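Local coordinates for thioredoxin domain-containing protein (Aeropyrum pernix, PDB 3HA9) that is of unknown function but has a thioredoxin-like fold with a CxxC disulfide, and is probably an oxidoreductase with antioxidant activity, at residues 37-48 with 68-77; 128-136 with 146-155. One frame throughout, in Å; residues are numbered along the deposited sequence.

Interaction 1 (37-48 with 68-77); sequences GDVVILWFMAAW and EISVIAIDFW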
loop_
_atom_site.group_PDB
_atom_site.type_symbol
_atom_site.label_atom_id
_atom_site.label_comp_id
_atom_site.label_asym_id
_atom_site.label_seq_id
_atom_site.Cartn_x
_atom_site.Cartn_y
_atom_site.Cartn_z
ATOM N N GLY A 37 -5.493 -3.348 12.086
ATOM C CA GLY A 37 -4.522 -4.392 12.464
ATOM C C GLY A 37 -3.372 -4.008 13.396
ATOM O O GLY A 37 -3.273 -2.867 13.838
ATOM N N ASP A 38 -2.501 -4.965 13.710
ATOM C CA ASP A 38 -1.197 -4.643 14.301
ATOM C C ASP A 38 -0.160 -4.412 13.198
ATOM O O ASP A 38 0.836 -3.718 13.394
ATOM C CB ASP A 38 -0.721 -5.765 15.223
ATOM C CG ASP A 38 -1.375 -5.719 16.593
ATOM O OD1 ASP A 38 -1.913 -4.653 16.980
ATOM O OD2 ASP A 38 -1.349 -6.759 17.290
ATOM N N VAL A 39 -0.401 -5.027 12.049
ATOM C CA VAL A 39 0.532 -4.994 10.932
ATOM C C VAL A 39 -0.235 -4.474 9.726
ATOM O O VAL A 39 -1.272 -5.022 9.368
ATOM C CB VAL A 39 1.082 -6.405 10.652
ATOM C CG1 VAL A 39 1.943 -6.424 9.408
ATOM C CG2 VAL A 39 1.857 -6.912 11.855
ATOM N N VAL A 40 0.291 -3.415 9.107
ATOM C CA VAL A 40 -0.374 -2.780 7.983
ATOM C C VAL A 40 0.437 -3.089 6.740
ATOM O O VAL A 40 1.643 -2.855 6.708
ATOM C CB VAL A 40 -0.503 -1.263 8.215
ATOM C CG1 VAL A 40 -1.115 -0.566 6.983
ATOM C CG2 VAL A 40 -1.341 -0.982 9.478
ATOM N N ILE A 41 -0.211 -3.665 5.728
ATOM C CA ILE A 41 0.455 -3.910 4.456
ATOM C C ILE A 41 -0.089 -2.971 3.376
ATOM O O ILE A 41 -1.270 -3.045 3.035
ATOM C CB ILE A 41 0.295 -5.402 4.007
ATOM C CG1 ILE A 41 0.818 -6.348 5.105
ATOM C CG2 ILE A 41 0.963 -5.613 2.630
ATOM C CD1 ILE A 41 0.764 -7.830 4.748
ATOM N N LEU A 42 0.771 -2.085 2.857
ATOM C CA LEU A 42 0.413 -1.243 1.722
ATOM C C LEU A 42 0.810 -1.994 0.461
ATOM O O LEU A 42 1.977 -2.322 0.276
ATOM C CB LEU A 42 1.126 0.120 1.777
ATOM C CG LEU A 42 0.979 0.935 3.061
ATOM C CD1 LEU A 42 1.595 2.334 2.846
ATOM C CD2 LEU A 42 -0.483 1.065 3.446
ATOM N N TRP A 43 -0.167 -2.313 -0.380
ATOM C CA TRP A 43 0.126 -3.061 -1.587
ATOM C C TRP A 43 -0.135 -2.156 -2.789
ATOM O O TRP A 43 -1.294 -1.869 -3.100
ATOM C CB TRP A 43 -0.761 -4.303 -1.654
ATOM C CG TRP A 43 -0.531 -5.106 -2.912
ATOM C CD1 TRP A 43 0.635 -5.209 -3.618
ATOM C CD2 TRP A 43 -1.492 -5.899 -3.597
ATOM N NE1 TRP A 43 0.455 -6.017 -4.714
ATOM C CE2 TRP A 43 -0.845 -6.456 -4.725
ATOM C CE3 TRP A 43 -2.852 -6.176 -3.385
ATOM C CZ2 TRP A 43 -1.508 -7.296 -5.642
ATOM C CZ3 TRP A 43 -3.521 -7.029 -4.308
ATOM C CH2 TRP A 43 -2.835 -7.581 -5.414
ATOM N N PHE A 44 0.949 -1.718 -3.444
ATOM C CA PHE A 44 0.848 -0.829 -4.614
ATOM C C PHE A 44 0.721 -1.701 -5.839
ATOM O O PHE A 44 1.584 -2.539 -6.087
ATOM C CB PHE A 44 2.096 0.049 -4.711
ATOM C CG PHE A 44 2.184 1.073 -3.611
ATOM C CD1 PHE A 44 1.684 2.364 -3.827
ATOM C CD2 PHE A 44 2.717 0.742 -2.349
ATOM C CE1 PHE A 44 1.739 3.327 -2.813
ATOM C CE2 PHE A 44 2.777 1.702 -1.319
ATOM C CZ PHE A 44 2.288 2.970 -1.540
ATOM N N MET A 45 -0.373 -1.519 -6.579
ATOM C CA MET A 45 -0.719 -2.468 -7.646
ATOM C C MET A 45 -1.493 -1.803 -8.781
ATOM O O MET A 45 -1.726 -0.593 -8.756
ATOM C CB MET A 45 -1.453 -3.700 -7.068
ATOM C CG MET A 45 -2.620 -3.404 -6.088
ATOM S SD MET A 45 -4.092 -2.629 -6.812
ATOM C CE MET A 45 -4.763 -4.023 -7.693
ATOM N N ALA A 46 -1.847 -2.603 -9.783
ATOM C CA ALA A 46 -2.685 -2.169 -10.909
ATOM C C ALA A 46 -3.494 -3.373 -11.322
ATOM O O ALA A 46 -3.024 -4.517 -11.187
ATOM C CB ALA A 46 -1.807 -1.675 -12.076
ATOM N N ALA A 47 -4.704 -3.135 -11.818
ATOM C CA ALA A 47 -5.623 -4.237 -12.096
ATOM C C ALA A 47 -5.139 -5.137 -13.230
ATOM O O ALA A 47 -5.473 -6.319 -13.271
ATOM C CB ALA A 47 -7.016 -3.709 -12.374
ATOM N N TRP A 48 -4.333 -4.586 -14.132
ATOM C CA TRP A 48 -3.770 -5.358 -15.254
ATOM C C TRP A 48 -2.401 -6.008 -14.982
ATOM O O TRP A 48 -1.863 -6.729 -15.820
ATOM C CB TRP A 48 -3.649 -4.436 -16.472
ATOM C CG TRP A 48 -2.754 -3.275 -16.227
ATOM C CD1 TRP A 48 -3.111 -2.070 -15.700
ATOM C CD2 TRP A 48 -1.356 -3.185 -16.518
ATOM N NE1 TRP A 48 -2.019 -1.248 -15.613
ATOM C CE2 TRP A 48 -0.930 -1.899 -16.119
ATOM C CE3 TRP A 48 -0.419 -4.070 -17.060
ATOM C CZ2 TRP A 48 0.398 -1.476 -16.240
ATOM C CZ3 TRP A 48 0.896 -3.648 -17.189
ATOM C CH2 TRP A 48 1.291 -2.357 -16.789
ATOM N N GLU A 68 -4.381 -10.040 12.681
ATOM C CA GLU A 68 -3.807 -8.741 13.004
ATOM C C GLU A 68 -3.242 -7.996 11.794
ATOM O O GLU A 68 -2.788 -6.873 11.920
ATOM C CB GLU A 68 -2.779 -8.839 14.137
ATOM C CG GLU A 68 -3.414 -8.933 15.519
ATOM C CD GLU A 68 -4.413 -7.806 15.806
ATOM O OE1 GLU A 68 -4.145 -6.634 15.439
ATOM O OE2 GLU A 68 -5.469 -8.096 16.403
ATOM N N ILE A 69 -3.281 -8.620 10.624
ATOM C CA ILE A 69 -2.875 -7.940 9.386
ATOM C C ILE A 69 -4.034 -7.163 8.754
ATOM O O ILE A 69 -5.154 -7.692 8.617
ATOM C CB ILE A 69 -2.343 -8.935 8.332
ATOM C CG1 ILE A 69 -1.035 -9.556 8.800
ATOM C CG2 ILE A 69 -2.187 -8.249 6.944
ATOM C CD1 ILE A 69 -0.601 -10.712 7.941
ATOM N N SER A 70 -3.761 -5.920 8.354
ATOM C CA SER A 70 -4.700 -5.166 7.521
ATOM C C SER A 70 -4.040 -4.864 6.198
ATOM O O SER A 70 -3.007 -4.205 6.175
ATOM C CB SER A 70 -5.122 -3.862 8.198
ATOM O OG SER A 70 -5.931 -4.117 9.347
ATOM N N VAL A 71 -4.624 -5.356 5.109
ATOM C CA VAL A 71 -4.139 -5.049 3.758
ATOM C C VAL A 71 -4.832 -3.803 3.207
ATOM O O VAL A 71 -6.081 -3.677 3.248
ATOM C CB VAL A 71 -4.354 -6.251 2.779
ATOM C CG1 VAL A 71 -4.048 -5.841 1.319
ATOM C CG2 VAL A 71 -3.510 -7.454 3.223
ATOM N N ILE A 72 -4.028 -2.875 2.701
ATOM C CA ILE A 72 -4.555 -1.722 1.983
ATOM C C ILE A 72 -4.125 -1.862 0.514
ATOM O O ILE A 72 -2.928 -1.790 0.218
ATOM C CB ILE A 72 -4.079 -0.386 2.589
ATOM C CG1 ILE A 72 -4.395 -0.358 4.109
ATOM C CG2 ILE A 72 -4.697 0.782 1.826
ATOM C CD1 ILE A 72 -4.008 0.918 4.849
ATOM N N ALA A 73 -5.094 -2.115 -0.376
ATOM C CA ALA A 73 -4.821 -2.250 -1.812
ATOM C C ALA A 73 -4.806 -0.870 -2.417
ATOM O O ALA A 73 -5.803 -0.157 -2.344
ATOM C CB ALA A 73 -5.868 -3.132 -2.500
ATOM N N ILE A 74 -3.666 -0.485 -2.999
ATOM C CA ILE A 74 -3.483 0.880 -3.502
ATOM C C ILE A 74 -3.289 0.778 -5.001
ATOM O O ILE A 74 -2.215 0.387 -5.449
ATOM C CB ILE A 74 -2.267 1.604 -2.876
ATOM C CG1 ILE A 74 -2.436 1.727 -1.368
ATOM C CG2 ILE A 74 -2.104 3.015 -3.525
ATOM C CD1 ILE A 74 -1.179 2.229 -0.598
ATOM N N ASP A 75 -4.322 1.128 -5.767
ATOM C CA ASP A 75 -4.208 1.082 -7.222
ATOM C C ASP A 75 -3.738 2.458 -7.626
ATOM O O ASP A 75 -4.474 3.439 -7.459
ATOM C CB ASP A 75 -5.573 0.753 -7.859
ATOM C CG ASP A 75 -5.498 0.570 -9.377
ATOM O OD1 ASP A 75 -4.558 1.083 -10.012
ATOM O OD2 ASP A 75 -6.399 -0.105 -9.935
ATOM N N PHE A 76 -2.506 2.535 -8.139
ATOM C CA PHE A 76 -1.946 3.823 -8.523
ATOM C C PHE A 76 -1.990 4.036 -10.025
ATOM O O PHE A 76 -1.416 5.012 -10.538
ATOM C CB PHE A 76 -0.521 4.024 -7.933
ATOM C CG PHE A 76 0.551 3.124 -8.519
ATOM C CD1 PHE A 76 1.333 3.549 -9.605
ATOM C CD2 PHE A 76 0.832 1.897 -7.931
ATOM C CE1 PHE A 76 2.367 2.749 -10.109
ATOM C CE2 PHE A 76 1.860 1.084 -8.422
ATOM C CZ PHE A 76 2.633 1.521 -9.511
ATOM N N TRP A 77 -2.679 3.139 -10.743
ATOM C CA TRP A 77 -2.718 3.240 -12.198
ATOM C C TRP A 77 -3.856 4.193 -12.604
ATOM O O TRP A 77 -4.872 3.793 -13.170
ATOM C CB TRP A 77 -2.818 1.848 -12.847
ATOM C CG TRP A 77 -2.357 1.885 -14.282
ATOM C CD1 TRP A 77 -3.141 1.932 -15.390
ATOM C CD2 TRP A 77 -1.006 1.939 -14.734
ATOM N NE1 TRP A 77 -2.357 1.979 -16.522
ATOM C CE2 TRP A 77 -1.041 1.979 -16.143
ATOM C CE3 TRP A 77 0.239 1.922 -14.084
ATOM C CZ2 TRP A 77 0.116 2.040 -16.919
ATOM C CZ3 TRP A 77 1.402 1.973 -14.868
ATOM C CH2 TRP A 77 1.319 2.028 -16.272
#
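In the apolar core, near the C-terminal ends of the neighbouring parallel strands 39-45 and 69-75, I74 lies against F44; the two strands are joined through helix 52-65 as a β-α-β unit of the thioredoxin-like fold. The CD1 methyl of I74 sits over one face of the F44 ring, 4.0 Å from its centroid and 22° off the normal, a CH-pi contact. The two side chains run alongside each other; with CG1 of I74 anti to its carbonyl carbon (chi1 -61°) and the chain extended beyond it, CD1 arrives above the ring. On this face CD1 of I72 also touches V40 CG1 and L42 CD2, the latter at 3.8 Å. The opposite face carries I41, whose CD1 meets I69 CG2, and W43, with M45 CG over the centre of its indole. The W43 side chain also packs on C52 and M55 of helix 52-65, and its NE1 bonds to D132 OD1. An unbroken parallel ladder ties the backbones, from V39 N to E68 O through to F76 N and M45 O; the bond from I72 N to I41 O is nearly straight. Beyond the strands, W48 turns an edge to the face of W77 in a T-shaped stack, planes 71° apart, with W48 NE1 over the W77 face, offset toward its rim. W77 NE1 bonds to P93 O, and D75 OD1 accepts from W77 N at 2.9 Å in an Asx turn. At the far end the edge turns polar: D38 OD2 and E68 OE1, of like charge, come within 3.4 Å, which may raise the pKa of one of them. There G37 N gives a weak hydrogen bond to S70 OG, 2.9 Å long.

Interaction 2 (128-136 with 146-155); sequences VRSIDYIVI and AGTTPSLGEL
Y133 lays its ring across G147: the carbonyl O of G147 is over one face, 3.5 Å above the plane and offset toward the rim, while V128 CA and R129 N lie over the opposite face. At the ring's edge, in its plane, sits T148 OG1, 3.3 Å from Y133 CD1, and the phenol OH reaches the methyl of A146. CG lies anti to the backbone N (chi1 -173°), which carries the ring over the partner strand of this β-hairpin, 133-138 with 143-148. With an alanine here, the G147 peptide and the loop at V128 and R129 would probably lose the ring packed between them. I134 and G147 form the hydrogen-bonded antiparallel pair, I134 N to G147 O at 3.0 Å and G147 N to I134 O at 2.9 Å; T149 N extends the pairing to D132 O. On the other side of the hairpin, I134 CG1 packs on P150 CG at 3.8 Å, and I136 CD1 meets L155 CD2 at 3.7 Å, the two side chains crossing at about a right angle. This brings in helix 152-161, whose first turn is closed by the S151-E154 capping box. D132 OD2 bonds to S51 OG, beside the CxxC pair. S130 OG joins T148 OG1 at 2.9 Å and also accepts from D132 N in an ST turn, while a water hydrogen-bonded to T148 OG1 also reaches R129 O weakly. A hydroxyl pair at the rim thus adds to the backbone bonds of the hairpin, beside the apolar patch of I134, I136, P150 and L155, and the two bonds at S130 OG are likely to restrict rotation of its side chain.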
loop_
_atom_site.group_PDB
_atom_site.type_symbol
_atom_site.label_atom_id
_atom_site.label_comp_id
_atom_site.label_asym_id
_atom_site.label_seq_id
_atom_site.Cartn_x
_atom_site.Cartn_y
_atom_site.Cartn_z
ATOM N N VAL A 128 8.060 3.853 -4.535
ATOM C CA VAL A 128 7.491 2.617 -5.105
ATOM C C VAL A 128 8.203 2.271 -6.413
ATOM O O VAL A 128 8.296 3.109 -7.320
ATOM C CB VAL A 128 5.994 2.784 -5.312
ATOM C CG1 VAL A 128 5.396 1.593 -6.035
ATOM C CG2 VAL A 128 5.312 2.986 -3.935
ATOM N N ARG A 129 8.687 1.037 -6.499
ATOM C CA ARG A 129 9.599 0.630 -7.581
ATOM C C ARG A 129 8.937 -0.171 -8.711
ATOM O O ARG A 129 9.583 -0.457 -9.714
ATOM C CB ARG A 129 10.764 -0.197 -6.990
ATOM C CG ARG A 129 11.633 0.567 -5.998
ATOM C CD ARG A 129 12.875 -0.246 -5.659
ATOM N NE ARG A 129 13.929 -0.050 -6.656
ATOM C CZ ARG A 129 14.730 1.015 -6.682
ATOM N NH1 ARG A 129 14.608 1.970 -5.766
ATOM N NH2 ARG A 129 15.674 1.123 -7.605
ATOM N N SER A 130 7.661 -0.530 -8.558
ATOM C CA SER A 130 6.980 -1.393 -9.558
ATOM C C SER A 130 5.477 -1.363 -9.350
ATOM O O SER A 130 4.996 -0.733 -8.398
ATOM C CB SER A 130 7.460 -2.844 -9.417
ATOM O OG SER A 130 6.890 -3.445 -8.252
ATOM N N ILE A 131 4.745 -2.031 -10.241
ATOM C CA ILE A 131 3.289 -2.146 -10.106
ATOM C C ILE A 131 2.848 -3.350 -9.260
ATOM O O ILE A 131 1.683 -3.726 -9.278
ATOM C CB ILE A 131 2.592 -2.201 -11.499
ATOM C CG1 ILE A 131 3.092 -3.407 -12.292
ATOM C CG2 ILE A 131 2.828 -0.892 -12.264
ATOM C CD1 ILE A 131 2.347 -3.630 -13.608
ATOM N N ASP A 132 3.782 -3.946 -8.523
ATOM C CA ASP A 132 3.454 -5.001 -7.558
ATOM C C ASP A 132 4.457 -4.849 -6.425
ATOM O O ASP A 132 5.447 -5.582 -6.328
ATOM C CB ASP A 132 3.495 -6.393 -8.215
ATOM C CG ASP A 132 2.960 -7.508 -7.312
ATOM O OD1 ASP A 132 2.668 -7.252 -6.127
ATOM O OD2 ASP A 132 2.880 -8.680 -7.780
ATOM N N TYR A 133 4.189 -3.882 -5.558
ATOM C CA TYR A 133 5.179 -3.446 -4.578
ATOM C C TYR A 133 4.528 -3.421 -3.219
ATOM O O TYR A 133 3.401 -2.970 -3.080
ATOM C CB TYR A 133 5.696 -2.041 -4.966
ATOM C CG TYR A 133 6.856 -1.524 -4.121
ATOM C CD1 TYR A 133 8.179 -1.830 -4.456
ATOM C CD2 TYR A 133 6.621 -0.702 -3.010
ATOM C CE1 TYR A 133 9.233 -1.349 -3.691
ATOM C CE2 TYR A 133 7.682 -0.223 -2.218
ATOM C CZ TYR A 133 8.979 -0.549 -2.580
ATOM O OH TYR A 133 10.029 -0.095 -1.822
ATOM N N ILE A 134 5.258 -3.897 -2.215
ATOM C CA ILE A 134 4.718 -4.123 -0.880
ATOM C C ILE A 134 5.491 -3.278 0.130
ATOM O O ILE A 134 6.725 -3.255 0.102
ATOM C CB ILE A 134 4.852 -5.641 -0.521
ATOM C CG1 ILE A 134 3.832 -6.485 -1.309
ATOM C CG2 ILE A 134 4.760 -5.887 0.999
ATOM C CD1 ILE A 134 2.399 -6.372 -0.795
ATOM N N VAL A 135 4.775 -2.534 0.971
ATOM C CA VAL A 135 5.367 -1.923 2.180
ATOM C C VAL A 135 4.666 -2.500 3.412
ATOM O O VAL A 135 3.440 -2.402 3.537
ATOM C CB VAL A 135 5.217 -0.386 2.179
ATOM C CG1 VAL A 135 5.887 0.234 3.430
ATOM C CG2 VAL A 135 5.832 0.192 0.920
ATOM N N ILE A 136 5.435 -3.091 4.325
ATOM C CA ILE A 136 4.862 -3.594 5.583
ATOM C C ILE A 136 5.337 -2.713 6.731
ATOM O O ILE A 136 6.542 -2.487 6.869
ATOM C CB ILE A 136 5.254 -5.054 5.857
ATOM C CG1 ILE A 136 4.852 -5.929 4.669
ATOM C CG2 ILE A 136 4.591 -5.551 7.160
ATOM C CD1 ILE A 136 5.362 -7.369 4.753
ATOM N N ALA A 146 10.054 -3.282 2.573
ATOM C CA ALA A 146 9.497 -2.641 1.375
ATOM C C ALA A 146 10.238 -3.169 0.164
ATOM O O ALA A 146 11.467 -3.138 0.120
ATOM C CB ALA A 146 9.607 -1.141 1.452
ATOM N N GLY A 147 9.496 -3.662 -0.819
ATOM C CA GLY A 147 10.134 -4.195 -2.004
ATOM C C GLY A 147 9.166 -4.717 -3.035
ATOM O O GLY A 147 7.980 -4.921 -2.754
ATOM N N THR A 148 9.682 -4.938 -4.238
ATOM C CA THR A 148 8.878 -5.489 -5.324
ATOM C C THR A 148 8.732 -7.003 -5.174
ATOM O O THR A 148 9.692 -7.702 -4.827
ATOM C CB THR A 148 9.477 -5.140 -6.705
ATOM O OG1 THR A 148 9.445 -3.722 -6.890
ATOM C CG2 THR A 148 8.664 -5.766 -7.809
ATOM N N THR A 149 7.510 -7.479 -5.408
ATOM C CA THR A 149 7.181 -8.910 -5.453
ATOM C C THR A 149 7.943 -9.765 -4.425
ATOM O O THR A 149 8.737 -10.636 -4.812
ATOM C CB THR A 149 7.358 -9.496 -6.892
ATOM O OG1 THR A 149 8.723 -9.339 -7.320
ATOM C CG2 THR A 149 6.418 -8.803 -7.887
ATOM N N PRO A 150 7.724 -9.514 -3.115
ATOM C CA PRO A 150 8.340 -10.414 -2.131
ATOM C C PRO A 150 7.715 -11.807 -2.186
ATOM O O PRO A 150 6.547 -11.940 -2.540
ATOM C CB PRO A 150 7.998 -9.751 -0.793
ATOM C CG PRO A 150 6.774 -8.941 -1.074
ATOM C CD PRO A 150 6.979 -8.418 -2.457
ATOM N N SER A 151 8.485 -12.835 -1.834
ATOM C CA SER A 151 7.962 -14.196 -1.802
ATOM C C SER A 151 7.109 -14.438 -0.557
ATOM O O SER A 151 7.161 -13.656 0.394
ATOM C CB SER A 151 9.121 -15.186 -1.810
ATOM O OG SER A 151 9.835 -15.109 -0.585
ATOM N N LEU A 152 6.335 -15.529 -0.559
ATOM C CA LEU A 152 5.538 -15.911 0.615
ATOM C C LEU A 152 6.428 -16.097 1.845
ATOM O O LEU A 152 6.076 -15.664 2.945
ATOM C CB LEU A 152 4.731 -17.199 0.354
ATOM C CG LEU A 152 3.859 -17.710 1.506
ATOM C CD1 LEU A 152 2.916 -16.619 2.009
ATOM C CD2 LEU A 152 3.069 -18.970 1.103
ATOM N N GLY A 153 7.570 -16.756 1.641
ATOM C CA GLY A 153 8.558 -16.964 2.690
ATOM C C GLY A 153 9.028 -15.670 3.329
ATOM O O GLY A 153 9.147 -15.584 4.558
ATOM N N GLU A 154 9.278 -14.656 2.493
ATOM C CA GLU A 154 9.724 -13.345 2.971
ATOM C C GLU A 154 8.638 -12.671 3.796
ATOM O O GLU A 154 8.912 -12.153 4.884
ATOM C CB GLU A 154 10.136 -12.443 1.807
ATOM C CG GLU A 154 11.237 -13.002 0.946
ATOM C CD GLU A 154 11.716 -12.017 -0.087
ATOM O OE1 GLU A 154 12.602 -11.204 0.259
ATOM O OE2 GLU A 154 11.225 -12.056 -1.242
ATOM N N LEU A 155 7.406 -12.698 3.288
ATOM C CA LEU A 155 6.274 -12.093 3.984
ATOM C C LEU A 155 6.043 -12.771 5.344
ATOM O O LEU A 155 5.910 -12.093 6.362
ATOM C CB LEU A 155 5.006 -12.171 3.125
ATOM C CG LEU A 155 4.988 -11.403 1.802
ATOM C CD1 LEU A 155 3.782 -11.862 0.971
ATOM C CD2 LEU A 155 4.945 -9.896 2.022
HETATM O O HOH W 1 11.126 -2.997 -8.954
#

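How the interactions relate
Interactions 1 and 2 have centres 10 Å apart and share one mixed sheet, in which strand 39-45 lies between 69-75 and 133-138, with 143-148 at the outer edge. Interaction 1 comes first along the chain and closes before interaction 2 opens. The two meet where 39-45 runs antiparallel to 133-138: L42 N to V135 O and F44 N to Y133 O are probable hydrogen bonds, each 2.8 Å, and W43 CD1 packs on I134 CD1. The β-α-β half and the hairpin half of the thioredoxin-like fold are thus joined through the central strand, with W43 of interaction 1 and D132 of interaction 2 both touching the C49-C52 pair, consistent with a redox role.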